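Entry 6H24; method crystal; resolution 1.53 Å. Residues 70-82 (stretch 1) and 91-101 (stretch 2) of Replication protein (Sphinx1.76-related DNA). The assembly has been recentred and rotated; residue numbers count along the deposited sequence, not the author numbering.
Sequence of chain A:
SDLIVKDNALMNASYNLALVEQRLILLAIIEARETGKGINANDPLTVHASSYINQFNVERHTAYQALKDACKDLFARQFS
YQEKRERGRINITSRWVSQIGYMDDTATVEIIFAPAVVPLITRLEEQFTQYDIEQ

Stretch 1 (70-82) ACKDLFARQFSYQ
Stretch 2 91-101: NITSRWVSQIG

A chain leaving a helix for a strand often keeps one partner throughout, trading side-chain packing for backbone bonding, and this replication protein gives a compact example. Residues 70-75 are helical (phi/psi near -63/-40) and run nearly antiparallel to strand 99-101, at 168° with axes 8.7 Å apart, a spacing that side chains must fill. Cys71 (chi1 m) directs CB toward Ile100 (p, t), whose CD1 lies 4.1 Å from it. One turn on, Leu74 (t, p) brings CD1 to 3.7 Å from Trp96 CB, and CD2 to 3.9 Å from Val97 CG1. Phe75 (chi1 t, chi2 85°) sets its CB 3.8 Å from Ile100 CD1, while Val97 CG2 lies at its ring edge.

Where the helix gives way, polar groups bridge the gap. Arg95 (m, m, t, 180°) extends its guanidinium so that NH1 donates to Arg77 O at 3.2 Å, nearly linearly. Water 1 accepts from Trp96 N (2.9 Å), and water 3 links Gln78 O to Trp96 NE1, 2.8 Å from each.

Beyond this, extended strands 78-82 and 91-95 pair antiparallel, axes at 154°. Phe79 N donates to Ser94 O (2.9 Å) and Ser94 N to Phe79 O (2.8 Å); two residues along, Tyr81 N reaches Ile92 O (3.0 Å) and Ile92 N reaches Tyr81 O (2.8 Å). Between these bonded pairs, Ser80 faces Thr93, CA atoms 4.3 Å apart, and both m rotamers bring Ser80 OG within a 3.2 Å hydrogen bond of Thr93 OG1. On the other face, Phe79 (p, -77°) points its edge at the indole face of Trp96 (m, 75°), ring planes at 61°, and Tyr81 (p, -83°) lays its ring over Ile92 CB, 4.1 Å from the ring centroid. Gln82 opposite Asn91 closes the register, Gln82 CG 3.2 Å from Asn91 OD1.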

ATOM      1  N   ALA A  70      -1.011  16.237   4.784  1.00 25.76           N
ATOM      2  CA  ALA A  70      -0.979  15.796   3.390  1.00 26.75           C
ATOM      3  C   ALA A  70      -0.697  14.301   3.286  1.00 26.59           C
ATOM      4  O   ALA A  70      -1.251  13.616   2.416  1.00 26.24           O
ATOM      5  CB  ALA A  70       0.079  16.579   2.616  1.00 27.27           C
ATOM      6  N   CYS A  71       0.169  13.779   4.158  1.00 27.44           N
ATOM      7  CA  CYS A  71       0.426  12.340   4.185  1.00 27.17           C
ATOM      8  C   CYS A  71      -0.863  11.561   4.397  1.00 26.54           C
ATOM      9  O   CYS A  71      -1.146  10.592   3.682  1.00 25.79           O
ATOM     10  CB  CYS A  71       1.433  12.010   5.288  1.00 28.55           C
ATOM     11  SG  CYS A  71       3.148  12.408   4.859  1.00 29.94           S
ATOM     12  N   LYS A  72      -1.661  11.967   5.385  1.00 25.92           N
ATOM     13  CA  LYS A  72      -2.907  11.263   5.662  1.00 26.86           C
ATOM     14  C   LYS A  72      -3.859  11.345   4.476  1.00 25.17           C
ATOM     15  O   LYS A  72      -4.497  10.350   4.109  1.00 24.77           O
ATOM     16  CB  LYS A  72      -3.561  11.840   6.917  1.00 30.19           C
ATOM     17  N   ASP A  73      -3.981  12.523   3.869  1.00 24.06           N
ATOM     18  CA  ASP A  73      -4.896  12.685   2.745  1.00 25.29           C
ATOM     19  C   ASP A  73      -4.462  11.828   1.559  1.00 23.39           C
ATOM     20  O   ASP A  73      -5.292  11.191   0.899  1.00 23.31           O
ATOM     21  CB  ASP A  73      -4.968  14.164   2.352  1.00 26.85           C
ATOM     22  CG  ASP A  73      -5.672  15.023   3.398  1.00 30.51           C
ATOM     23  OD1 ASP A  73      -6.201  14.469   4.390  1.00 31.58           O
ATOM     24  OD2 ASP A  73      -5.688  16.262   3.230  1.00 32.06           O
ATOM     25  N   LEU A  74      -3.163  11.797   1.273  1.00 24.33           N
ATOM     26  CA  LEU A  74      -2.658  10.992   0.164  1.00 22.92           C
ATOM     27  C   LEU A  74      -2.836   9.504   0.435  1.00 21.59           C
ATOM     28  O   LEU A  74      -3.171   8.729  -0.471  1.00 21.19           O
ATOM     29  CB  LEU A  74      -1.182  11.324  -0.069  1.00 22.61           C
ATOM     30  CG  LEU A  74      -0.482  10.583  -1.205  1.00 22.83           C
ATOM     31  CD1 LEU A  74      -1.207  10.852  -2.500  1.00 23.10           C
ATOM     32  CD2 LEU A  74       0.982  10.990  -1.319  1.00 22.08           C
ATOM     33  N   PHE A  75      -2.590   9.088   1.676  1.00 21.58           N
ATOM     34  CA  PHE A  75      -2.749   7.694   2.088  1.00 20.80           C
ATOM     35  C   PHE A  75      -4.180   7.203   1.895  1.00 21.44           C
ATOM     36  O   PHE A  75      -4.396   6.016   1.638  1.00 21.91           O
ATOM     37  CB  PHE A  75      -2.279   7.606   3.544  1.00 22.48           C
ATOM     38  CG  PHE A  75      -2.302   6.232   4.143  1.00 22.48           C
ATOM     39  CD1 PHE A  75      -1.247   5.356   3.970  1.00 21.99           C
ATOM     40  CD2 PHE A  75      -3.358   5.846   4.946  1.00 22.57           C
ATOM     41  CE1 PHE A  75      -1.259   4.112   4.559  1.00 20.84           C
ATOM     42  CE2 PHE A  75      -3.379   4.593   5.538  1.00 22.57           C
ATOM     43  CZ  PHE A  75      -2.328   3.724   5.343  1.00 21.79           C
ATOM     44  N   ALA A  76      -5.168   8.098   1.953  1.00 19.10           N
ATOM     45  CA  ALA A  76      -6.559   7.693   1.800  1.00 20.63           C
ATOM     46  C   ALA A  76      -6.979   7.452   0.355  1.00 20.94           C
ATOM     47  O   ALA A  76      -8.051   6.876   0.131  1.00 23.87           O
ATOM     48  CB  ALA A  76      -7.473   8.757   2.409  1.00 22.49           C
ATOM     49  N   ARG A  77      -6.172   7.856  -0.619  1.00 19.61           N
ATOM     50  CA  ARG A  77      -6.591   7.834  -2.013  1.00 21.29           C
ATOM     51  C   ARG A  77      -6.330   6.480  -2.677  1.00 21.39           C
ATOM     52  O   ARG A  77      -5.517   5.670  -2.223  1.00 21.42           O
ATOM     53  CB  ARG A  77      -5.871   8.941  -2.782  1.00 20.75           C
ATOM     54  CG  ARG A  77      -6.157  10.329  -2.227  1.00 21.08           C
ATOM     55  CD  ARG A  77      -5.660  11.411  -3.148  1.00 20.42           C
ATOM     56  NE  ARG A  77      -5.826  12.722  -2.540  1.00 20.83           N
ATOM     57  CZ  ARG A  77      -6.944  13.433  -2.593  1.00 21.44           C
ATOM     58  NH1 ARG A  77      -8.003  12.965  -3.242  1.00 24.31           N
ATOM     59  NH2 ARG A  77      -7.008  14.614  -1.996  1.00 22.26           N
ATOM     60  N   GLN A  78      -7.033   6.261  -3.787  1.00 21.95           N
ATOM     61  CA  GLN A  78      -6.890   5.057  -4.598  1.00 21.01           C
ATOM     62  C   GLN A  78      -7.184   5.412  -6.050  1.00 21.34           C
ATOM     63  O   GLN A  78      -7.820   6.429  -6.346  1.00 22.16           O
ATOM     64  CB  GLN A  78      -7.826   3.941  -4.107  1.00 22.32           C
ATOM     65  CG  GLN A  78      -9.314   4.273  -4.192  1.00 23.96           C
ATOM     66  CD  GLN A  78     -10.200   3.164  -3.635  1.00 28.80           C
ATOM     67  OE1 GLN A  78     -10.797   2.394  -4.387  1.00 33.92           O
ATOM     68  NE2 GLN A  78     -10.271   3.071  -2.316  1.00 30.03           N
ATOM     69  N   PHE A  79      -6.693   4.572  -6.962  1.00 21.04           N
ATOM     70  CA  PHE A  79      -7.031   4.692  -8.379  1.00 21.65           C
ATOM     71  C   PHE A  79      -7.122   3.299  -8.991  1.00 22.52           C
ATOM     72  O   PHE A  79      -6.561   2.330  -8.471  1.00 22.25           O
ATOM     73  CB  PHE A  79      -6.019   5.578  -9.133  1.00 22.37           C
ATOM     74  CG  PHE A  79      -4.641   4.984  -9.261  1.00 23.37           C
ATOM     75  CD1 PHE A  79      -3.757   4.992  -8.193  1.00 23.87           C
ATOM     76  CD2 PHE A  79      -4.209   4.476 -10.473  1.00 25.74           C
ATOM     77  CE1 PHE A  79      -2.483   4.458  -8.323  1.00 24.32           C
ATOM     78  CE2 PHE A  79      -2.939   3.946 -10.611  1.00 26.03           C
ATOM     79  CZ  PHE A  79      -2.074   3.943  -9.541  1.00 24.98           C
ATOM     80  N   SER A  80      -7.852   3.207 -10.106  1.00 23.64           N
ATOM     81  CA  SER A  80      -8.167   1.931 -10.733  1.00 23.97           C
ATOM     82  C   SER A  80      -7.816   1.960 -12.215  1.00 23.18           C
ATOM     83  O   SER A  80      -7.845   3.012 -12.861  1.00 23.25           O
ATOM     84  CB  SER A  80      -9.648   1.584 -10.565  1.00 28.57           C
ATOM     85  OG  SER A  80      -9.978   1.439  -9.195  1.00 30.26           O
ATOM     86  N   TYR A  81      -7.477   0.785 -12.741  1.00 23.83           N
ATOM     87  CA  TYR A  81      -7.092   0.629 -14.142  1.00 24.47           C
ATOM     88  C   TYR A  81      -7.072  -0.866 -14.442  1.00 24.38           C
ATOM     89  O   TYR A  81      -7.207  -1.696 -13.542  1.00 24.35           O
ATOM     90  CB  TYR A  81      -5.728   1.280 -14.419  1.00 24.03           C
ATOM     91  CG  TYR A  81      -4.607   0.673 -13.609  1.00 24.40           C
ATOM     92  CD1 TYR A  81      -4.374   1.080 -12.304  1.00 24.18           C
ATOM     93  CD2 TYR A  81      -3.783  -0.316 -14.145  1.00 24.17           C
ATOM     94  CE1 TYR A  81      -3.365   0.523 -11.547  1.00 23.93           C
ATOM     95  CE2 TYR A  81      -2.765  -0.879 -13.390  1.00 24.26           C
ATOM     96  CZ  TYR A  81      -2.569  -0.456 -12.088  1.00 24.02           C
ATOM     97  OH  TYR A  81      -1.570  -1.004 -11.321  1.00 25.11           O
ATOM     98  N   GLN A  82      -6.849  -1.209 -15.707  1.00 25.10           N
ATOM     99  CA  GLN A  82      -6.813  -2.603 -16.118  1.00 25.86           C
ATOM    100  C   GLN A  82      -5.431  -2.917 -16.684  1.00 25.71           C
ATOM    101  O   GLN A  82      -4.755  -2.041 -17.232  1.00 27.48           O
ATOM    102  CB  GLN A  82      -7.871  -2.944 -17.184  1.00 33.34           C
ATOM    103  CG  GLN A  82      -9.324  -2.905 -16.742  1.00 43.32           C
ATOM    104  CD  GLN A  82     -10.269  -3.117 -17.916  1.00 56.39           C
ATOM    105  OE1 GLN A  82     -11.175  -2.321 -18.158  1.00 62.62           O
ATOM    106  NE2 GLN A  82     -10.055  -4.204 -18.654  1.00 60.77           N
ATOM    107  N   ASN A  91      -8.648  -6.369 -13.361  1.00 24.01           N
ATOM    108  CA  ASN A  91      -9.134  -5.069 -12.915  1.00 23.51           C
ATOM    109  C   ASN A  91      -8.426  -4.721 -11.608  1.00 22.99           C
ATOM    110  O   ASN A  91      -8.709  -5.322 -10.568  1.00 23.25           O
ATOM    111  CB  ASN A  91     -10.648  -5.123 -12.713  1.00 27.01           C
ATOM    112  CG  ASN A  91     -11.403  -5.285 -14.014  1.00 34.39           C
ATOM    113  OD1 ASN A  91     -11.447  -4.375 -14.838  1.00 38.38           O
ATOM    114  ND2 ASN A  91     -11.999  -6.455 -14.206  1.00 37.35           N
ATOM    115  N   ILE A  92      -7.544  -3.719 -11.643  1.00 22.82           N
ATOM    116  CA  ILE A  92      -6.683  -3.396 -10.508  1.00 22.74           C
ATOM    117  C   ILE A  92      -7.164  -2.143  -9.788  1.00 21.52           C
ATOM    118  O   ILE A  92      -7.619  -1.178 -10.418  1.00 21.99           O
ATOM    119  CB  ILE A  92      -5.225  -3.202 -10.974  1.00 24.72           C
ATOM    120  CG1 ILE A  92      -4.673  -4.522 -11.510  1.00 29.31           C
ATOM    121  CG2 ILE A  92      -4.359  -2.673  -9.853  1.00 22.64           C
ATOM    122  CD1 ILE A  92      -3.338  -4.379 -12.198  1.00 31.37           C
ATOM    123  N   THR A  93      -7.058  -2.158  -8.462  1.00 21.19           N
ATOM    124  CA  THR A  93      -7.152  -0.951  -7.649  1.00 21.66           C
ATOM    125  C   THR A  93      -5.867  -0.806  -6.841  1.00 20.62           C
ATOM    126  O   THR A  93      -5.422  -1.763  -6.198  1.00 20.51           O
ATOM    127  CB  THR A  93      -8.364  -0.989  -6.727  1.00 23.82           C
ATOM    128  OG1 THR A  93      -9.542  -1.206  -7.510  1.00 25.60           O
ATOM    129  CG2 THR A  93      -8.494   0.321  -5.968  1.00 24.77           C
ATOM    130  N   SER A  94      -5.279   0.393  -6.864  1.00 19.57           N
ATOM    131  CA  SER A  94      -3.990   0.648  -6.235  1.00 19.78           C
ATOM    132  C   SER A  94      -4.072   1.865  -5.331  1.00 19.86           C
ATOM    133  O   SER A  94      -4.874   2.771  -5.559  1.00 20.49           O
ATOM    134  CB  SER A  94      -2.875   0.890  -7.284  1.00 19.76           C
ATOM    135  OG  SER A  94      -1.621   1.171  -6.675  1.00 19.72           O
ATOM    136  N   ARG A  95      -3.237   1.866  -4.295  1.00 17.56           N
ATOM    137  CA  ARG A  95      -2.948   3.060  -3.527  1.00 18.30           C
ATOM    138  C   ARG A  95      -1.900   3.914  -4.239  1.00 18.57           C
ATOM    139  O   ARG A  95      -1.222   3.463  -5.166  1.00 19.28           O
ATOM    140  CB  ARG A  95      -2.438   2.692  -2.133  1.00 18.44           C
ATOM    141  CG  ARG A  95      -3.450   1.961  -1.248  1.00 18.47           C
ATOM    142  CD  ARG A  95      -4.685   2.793  -1.031  1.00 19.52           C
ATOM    143  NE  ARG A  95      -5.630   2.139  -0.129  1.00 19.90           N
ATOM    144  CZ  ARG A  95      -6.791   2.651   0.227  1.00 21.17           C
ATOM    145  NH1 ARG A  95      -7.169   3.850  -0.206  1.00 22.59           N
ATOM    146  NH2 ARG A  95      -7.586   1.972   1.045  1.00 21.00           N
ATOM    147  N   TRP A  96      -1.774   5.166  -3.791  1.00 19.07           N
ATOM    148  CA  TRP A  96      -0.615   5.981  -4.146  1.00 18.67           C
ATOM    149  C   TRP A  96       0.590   5.615  -3.283  1.00 18.49           C
ATOM    150  O   TRP A  96       1.708   5.478  -3.790  1.00 18.81           O
ATOM    151  CB  TRP A  96      -0.936   7.470  -3.964  1.00 18.90           C
ATOM    152  CG  TRP A  96      -1.837   8.044  -4.994  1.00 20.23           C
ATOM    153  CD1 TRP A  96      -3.183   7.855  -5.105  1.00 21.07           C
ATOM    154  CD2 TRP A  96      -1.472   8.951  -6.046  1.00 19.97           C
ATOM    155  NE1 TRP A  96      -3.677   8.574  -6.167  1.00 22.36           N
ATOM    156  CE2 TRP A  96      -2.646   9.254  -6.764  1.00 21.55           C
ATOM    157  CE3 TRP A  96      -0.268   9.537  -6.443  1.00 22.22           C
ATOM    158  CZ2 TRP A  96      -2.650  10.106  -7.865  1.00 23.47           C
ATOM    159  CZ3 TRP A  96      -0.274  10.381  -7.537  1.00 22.42           C
ATOM    160  CH2 TRP A  96      -1.457  10.663  -8.234  1.00 24.11           C
ATOM    161  N   VAL A  97       0.367   5.444  -1.982  1.00 17.06           N
ATOM    162  CA  VAL A  97       1.405   5.116  -1.015  1.00 18.11           C
ATOM    163  C   VAL A  97       0.915   3.947  -0.162  1.00 18.38           C
ATOM    164  O   VAL A  97      -0.273   3.857   0.164  1.00 20.61           O
ATOM    165  CB  VAL A  97       1.760   6.336  -0.135  1.00 19.65           C
ATOM    166  CG1 VAL A  97       2.474   7.411  -0.940  1.00 20.87           C
ATOM    167  CG2 VAL A  97       0.493   6.928   0.503  1.00 19.90           C
ATOM    168  N   SER A  98       1.826   3.034   0.169  1.00 17.53           N
ATOM    169  CA  SER A  98       1.502   1.893   1.011  1.00 18.86           C
ATOM    170  C   SER A  98       1.697   2.178   2.493  1.00 18.47           C
ATOM    171  O   SER A  98       1.172   1.428   3.332  1.00 19.18           O
ATOM    172  CB  SER A  98       2.376   0.696   0.627  1.00 19.97           C
ATOM    173  OG  SER A  98       3.750   1.035   0.710  1.00 21.42           O
ATOM    174  N   GLN A  99       2.438   3.231   2.832  1.00 18.21           N
ATOM    175  CA  GLN A  99       2.884   3.479   4.193  1.00 19.34           C
ATOM    176  C   GLN A  99       3.223   4.950   4.323  1.00 18.27           C
ATOM    177  O   GLN A  99       3.811   5.531   3.406  1.00 19.62           O
ATOM    178  CB  GLN A  99       4.124   2.631   4.525  1.00 21.34           C
ATOM    179  CG  GLN A  99       4.625   2.700   5.967  1.00 23.11           C
ATOM    180  CD  GLN A  99       5.902   1.903   6.177  1.00 22.37           C
ATOM    181  OE1 GLN A  99       6.919   2.434   6.641  1.00 23.78           O
ATOM    182  NE2 GLN A  99       5.863   0.633   5.821  1.00 21.61           N
ATOM    183  N   ILE A 100       2.887   5.530   5.476  1.00 19.12           N
ATOM    184  CA  ILE A 100       3.274   6.895   5.818  1.00 19.39           C
ATOM    185  C   ILE A 100       3.780   6.909   7.253  1.00 22.05           C
ATOM    186  O   ILE A 100       3.523   5.995   8.039  1.00 22.87           O
ATOM    187  CB  ILE A 100       2.103   7.886   5.657  1.00 20.51           C
ATOM    188  CG1 ILE A 100       0.919   7.464   6.541  1.00 20.43           C
ATOM    189  CG2 ILE A 100       1.692   7.980   4.194  1.00 19.42           C
ATOM    190  CD1 ILE A 100      -0.225   8.450   6.576  1.00 22.31           C
ATOM    191  N   GLY A 101       4.491   7.971   7.597  1.00 21.35           N
ATOM    192  CA  GLY A 101       4.984   8.125   8.951  1.00 21.03           C
ATOM    193  C   GLY A 101       5.336   9.565   9.220  1.00 21.29           C
ATOM    194  O   GLY A 101       5.641  10.332   8.304  1.00 21.74           O
TER
HETATM  195  O   HOH W   1      -2.929   6.160  -1.344  1.00 18.82           O
HETATM  196  O   HOH W   2      -2.797   3.857   1.280  1.00 19.09           O
HETATM  197  O   HOH W   3      -6.471   8.828  -6.577  1.00 23.90           O